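Local coordinates for protein putative fimbrial subunit (Corynebacterium diphtheriae, PDB 4HSS) that is the major pilin, probably polymerising into the shaft of a cell-surface pilus used in adhesion, with CnaA/CnaB-type domains that carry Lys-Asn isopeptide bonds, at residues G28-H33 and Y148-Y153. Sequence-based numbering, arbitrary orientation.
Sequences GSLTLH and YNVVAY
The rings of His33 and Tyr153 lie side by side where two parallel strands of the N-terminal prealbumin-like, CnaB-type domain end their pairing. Their planes are only 26° apart, but the rings are displaced with little overlap; the closest touch is His33 CB to Tyr153 CD1, 3.5 Å. At the imidazole edge, in its plane, Val151 CG1 sits 3.4 Å from His33 CD2. This methyl is anti to the backbone N of its own residue (chi1 -175°), which turns it along the strand toward the histidine. Both rings are anchored beyond the pair: His33 ND1 bonds to Thr104 OG1, and Tyr153 OH to Met49 N. Strand 28-36 pairs antiparallel with 104-110 along one edge and parallel with 149-152 along the other. In the parallel ladder the N-H groups of Ser29, Thr31 and His33 go to the carbonyls of Tyr148, Val150 and Ala152, and Val150 N and Ala152 N return to Ser29 O and Thr31 O. Leu30, Leu32, Val150 and Ala152 lie together on the face turned to the facing sheet, whose Phe132 and Val134 pack against this group. Leu30 CD1 meets Val150 CG1 at 3.8 Å and Leu32 CD2 touches Ala152 CB at 3.7 Å. On the face of Ser29 and Thr31, Ser29 OG lies close to Asn149 OD1 (3.1 Å), and one water sits 2.7 Å from Ser29 OG and 2.6 Å from Thr31 OG1, donating a weak bond to Val150 O.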
# COMPACT_ATOMS: atom_id res chain seq x y z
N GLY A 28 29.67 -22.83 -25.84
CA GLY A 28 28.98 -21.56 -26.01
C GLY A 28 28.76 -20.81 -24.72
O GLY A 28 29.30 -21.18 -23.67
N SER A 29 27.97 -19.74 -24.80
CA SER A 29 27.59 -18.88 -23.68
C SER A 29 26.26 -18.18 -23.96
O SER A 29 25.85 -18.02 -25.11
CB SER A 29 28.68 -17.84 -23.39
OG SER A 29 28.68 -16.76 -24.32
N LEU A 30 25.63 -17.73 -22.87
CA LEU A 30 24.42 -16.96 -22.84
C LEU A 30 24.61 -15.77 -21.90
O LEU A 30 25.02 -15.94 -20.76
CB LEU A 30 23.22 -17.81 -22.42
CG LEU A 30 21.91 -17.04 -22.21
CD1 LEU A 30 21.42 -16.43 -23.50
CD2 LEU A 30 20.84 -17.93 -21.56
N THR A 31 24.32 -14.57 -22.39
CA THR A 31 24.44 -13.33 -21.64
C THR A 31 23.10 -12.64 -21.63
O THR A 31 22.61 -12.20 -22.68
CB THR A 31 25.55 -12.45 -22.23
OG1 THR A 31 26.77 -13.18 -22.19
CG2 THR A 31 25.70 -11.12 -21.49
N LEU A 32 22.55 -12.51 -20.42
CA LEU A 32 21.26 -11.86 -20.21
C LEU A 32 21.48 -10.44 -19.73
O LEU A 32 22.28 -10.22 -18.83
CB LEU A 32 20.41 -12.67 -19.19
CG LEU A 32 20.09 -14.11 -19.61
CD1 LEU A 32 19.49 -14.87 -18.50
CD2 LEU A 32 19.14 -14.15 -20.79
N HIS A 33 20.81 -9.48 -20.39
CA HIS A 33 20.88 -8.07 -20.01
C HIS A 33 19.50 -7.65 -19.54
O HIS A 33 18.69 -7.12 -20.31
CB HIS A 33 21.40 -7.17 -21.15
CG HIS A 33 22.83 -7.36 -21.51
ND1 HIS A 33 23.84 -6.91 -20.69
CD2 HIS A 33 23.38 -7.91 -22.61
CE1 HIS A 33 24.97 -7.23 -21.30
NE2 HIS A 33 24.74 -7.83 -22.46
N TYR A 148 27.83 -18.59 -31.13
CA TYR A 148 27.97 -19.43 -29.95
C TYR A 148 27.81 -18.62 -28.67
O TYR A 148 27.64 -19.21 -27.60
CB TYR A 148 29.36 -20.11 -29.99
CG TYR A 148 29.58 -21.02 -31.18
CD1 TYR A 148 29.41 -22.40 -31.06
CD2 TYR A 148 29.96 -20.52 -32.42
CE1 TYR A 148 29.63 -23.25 -32.15
CE2 TYR A 148 30.17 -21.36 -33.52
CZ TYR A 148 30.00 -22.72 -33.38
OH TYR A 148 30.21 -23.56 -34.44
N ASN A 149 27.85 -17.28 -28.77
CA ASN A 149 27.76 -16.37 -27.62
C ASN A 149 26.49 -15.52 -27.75
O ASN A 149 26.50 -14.40 -28.29
CB ASN A 149 29.04 -15.54 -27.49
CG ASN A 149 30.28 -16.40 -27.58
OD1 ASN A 149 30.54 -17.28 -26.73
ND2 ASN A 149 31.04 -16.24 -28.66
N VAL A 150 25.39 -16.13 -27.32
CA VAL A 150 24.03 -15.60 -27.40
C VAL A 150 23.83 -14.53 -26.36
O VAL A 150 24.26 -14.66 -25.21
CB VAL A 150 22.98 -16.77 -27.30
CG1 VAL A 150 21.54 -16.25 -27.32
CG2 VAL A 150 23.21 -17.79 -28.43
N VAL A 151 23.19 -13.43 -26.79
CA VAL A 151 22.87 -12.29 -25.97
C VAL A 151 21.34 -12.11 -26.03
O VAL A 151 20.78 -12.10 -27.12
CB VAL A 151 23.66 -11.01 -26.39
CG1 VAL A 151 23.38 -9.86 -25.44
CG2 VAL A 151 25.16 -11.27 -26.47
N ALA A 152 20.67 -11.99 -24.86
CA ALA A 152 19.22 -11.80 -24.74
C ALA A 152 18.91 -10.69 -23.77
O ALA A 152 19.68 -10.46 -22.83
CB ALA A 152 18.53 -13.09 -24.31
N TYR A 153 17.78 -10.00 -23.99
CA TYR A 153 17.36 -8.86 -23.18
C TYR A 153 16.00 -9.14 -22.54
O TYR A 153 14.99 -8.63 -23.03
CB TYR A 153 17.35 -7.58 -24.05
CG TYR A 153 18.71 -7.24 -24.62
CD1 TYR A 153 19.52 -6.27 -24.02
CD2 TYR A 153 19.21 -7.91 -25.73
CE1 TYR A 153 20.80 -5.99 -24.51
CE2 TYR A 153 20.47 -7.64 -26.24
CZ TYR A 153 21.26 -6.67 -25.63
OH TYR A 153 22.51 -6.40 -26.15
O HOH W 1 27.52 -14.33 -24.42